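Local coordinates for conserved domain protein (Porphyromonas gingivalis, PDB 3PNN) that probably transfers a sugar from an activated donor to an acceptor, forming a glycosidic linkage, at residues T159-G164 and S279-G284. Numbering follows the deposited sequence.
Sequences TLSESG and SDDRPG
Ser161 and Asp281 join two surface segments of this Rossmann-like glycosyltransferase through a single hydrogen bond whose donor is oriented by an ST turn, a worked example of how one serine hydroxyl can serve its own loop and a distant part of the chain together. The turn sits in the connection between strands 148-155 and 166-173, while Asp281 lies where the chain leads into the C-terminal helix. At the start of the first segment, the Thr159 hydroxyl bonds to the carbonyl of Val156 and Leu160 packs on Ile188 and Val166, tying the loop to its own surroundings. Ser161 then makes the crossing. A chi1 of 169° swings OG away from its own amide and back over the following residues, within reach of Ser163 N, 2.9 Å from Ser161 OG, which donates to it at an N-H...O angle of 161°. The same hydroxyl donates to Asp281 OD1, 2.9 Å from Ser161 OG, approaching OD1 at its syn lone pair, the side facing OD2. That other oxygen, Asp281 OD2, is 3.6 Å from Ser161 CB and takes a bond from Tyr278 N and a weak one from Thr277 N, so the carboxylate is held from both sequence regions and its rotation is restricted. The backbone amides would probably favour its charged form. Tyr278 also touches both serines. Ser163 closes the turn and makes a looser contact at the solvent-exposed side, its hydroxyl meeting the aliphatic part of Asp280, with Ser163 OG 3.4 Å from Asp280 CB.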
loop_
_atom_site.group_PDB
_atom_site.type_symbol
_atom_site.label_atom_id
_atom_site.label_comp_id
_atom_site.label_asym_id
_atom_site.label_seq_id
_atom_site.Cartn_x
_atom_site.Cartn_y
_atom_site.Cartn_z
ATOM N N THR A 159 14.488 -4.265 -4.668
ATOM C CA THR A 159 13.410 -3.365 -5.094
ATOM C C THR A 159 13.882 -2.186 -5.931
ATOM O O THR A 159 13.153 -1.207 -6.088
ATOM C CB THR A 159 12.643 -2.787 -3.881
ATOM O OG1 THR A 159 13.471 -1.828 -3.193
ATOM C CG2 THR A 159 12.216 -3.913 -2.909
ATOM N N LEU A 160 15.092 -2.264 -6.472
ATOM C CA LEU A 160 15.651 -1.122 -7.192
ATOM C C LEU A 160 15.323 -1.189 -8.681
ATOM O O LEU A 160 14.846 -2.211 -9.170
ATOM C CB LEU A 160 17.166 -1.061 -6.995
ATOM C CG LEU A 160 17.594 -1.155 -5.530
ATOM C CD1 LEU A 160 19.115 -1.210 -5.442
ATOM C CD2 LEU A 160 17.033 0.004 -4.719
ATOM N N SER A 161 15.566 -0.091 -9.387
ATOM C CA SER A 161 15.411 -0.055 -10.839
ATOM C C SER A 161 16.715 0.332 -11.524
ATOM O O SER A 161 17.420 1.235 -11.073
ATOM C CB SER A 161 14.315 0.931 -11.250
ATOM O OG SER A 161 14.355 1.148 -12.663
ATOM N N GLU A 162 17.034 -0.346 -12.619
ATOM C CA GLU A 162 18.205 0.025 -13.407
ATOM C C GLU A 162 17.997 1.327 -14.188
ATOM O O GLU A 162 18.933 1.844 -14.792
ATOM C CB GLU A 162 18.588 -1.096 -14.374
ATOM C CG GLU A 162 19.096 -2.354 -13.688
ATOM C CD GLU A 162 19.728 -3.333 -14.661
ATOM O OE1 GLU A 162 20.621 -2.917 -15.430
ATOM O OE2 GLU A 162 19.335 -4.520 -14.647
ATOM N N SER A 163 16.776 1.859 -14.166
ATOM C CA SER A 163 16.441 3.032 -14.982
ATOM C C SER A 163 16.510 4.367 -14.235
ATOM O O SER A 163 16.459 5.438 -14.846
ATOM C CB SER A 163 15.058 2.858 -15.617
ATOM O OG SER A 163 15.083 1.812 -16.578
ATOM N N GLY A 164 16.619 4.309 -12.915
ATOM C CA GLY A 164 16.662 5.521 -12.117
ATOM C C GLY A 164 16.406 5.244 -10.650
ATOM O O GLY A 164 16.270 4.090 -10.240
ATOM N N SER A 279 9.045 3.153 -17.280
ATOM C CA SER A 279 8.466 2.390 -18.392
ATOM C C SER A 279 9.395 1.261 -18.843
ATOM O O SER A 279 8.941 0.161 -19.166
ATOM C CB SER A 279 8.090 3.319 -19.569
ATOM O OG SER A 279 9.228 3.998 -20.076
ATOM N N ASP A 280 10.697 1.529 -18.850
ATOM C CA ASP A 280 11.695 0.521 -19.203
ATOM C C ASP A 280 11.686 -0.711 -18.288
ATOM O O ASP A 280 12.200 -1.766 -18.668
ATOM C CB ASP A 280 13.101 1.137 -19.214
ATOM C CG ASP A 280 13.449 1.790 -20.548
ATOM O OD1 ASP A 280 12.811 1.447 -21.567
ATOM O OD2 ASP A 280 14.372 2.637 -20.577
ATOM N N ASP A 281 11.118 -0.576 -17.088
ATOM C CA ASP A 281 11.002 -1.703 -16.149
ATOM C C ASP A 281 9.934 -2.709 -16.590
ATOM O O ASP A 281 9.920 -3.852 -16.139
ATOM C CB ASP A 281 10.612 -1.224 -14.744
ATOM C CG ASP A 281 11.668 -0.355 -14.095
ATOM O OD1 ASP A 281 12.839 -0.434 -14.505
ATOM O OD2 ASP A 281 11.315 0.410 -13.168
ATOM N N ARG A 282 9.012 -2.280 -17.442
ATOM C CA ARG A 282 7.831 -3.111 -17.716
ATOM C C ARG A 282 8.108 -4.511 -18.329
ATOM O O ARG A 282 7.540 -5.504 -17.884
ATOM C CB ARG A 282 6.800 -2.344 -18.551
ATOM C CG ARG A 282 5.467 -3.079 -18.648
ATOM C CD ARG A 282 4.437 -2.318 -19.508
ATOM N NE ARG A 282 3.234 -3.128 -19.662
ATOM C CZ ARG A 282 3.105 -4.080 -20.578
ATOM N NH1 ARG A 282 4.100 -4.318 -21.429
ATOM N NH2 ARG A 282 1.978 -4.786 -20.654
ATOM N N PRO A 283 8.960 -4.594 -19.360
ATOM C CA PRO A 283 9.207 -5.918 -19.953
ATOM C C PRO A 283 9.713 -6.942 -18.920
ATOM O O PRO A 283 9.396 -8.128 -19.028
ATOM C CB PRO A 283 10.280 -5.626 -21.008
ATOM C CG PRO A 283 9.994 -4.224 -21.413
ATOM C CD PRO A 283 9.602 -3.521 -20.140
ATOM N N GLY A 284 10.455 -6.488 -17.918
ATOM C CA GLY A 284 10.969 -7.394 -16.906
ATOM C C GLY A 284 9.841 -7.943 -16.058
ATOM O O GLY A 284 9.863 -9.099 -15.639
#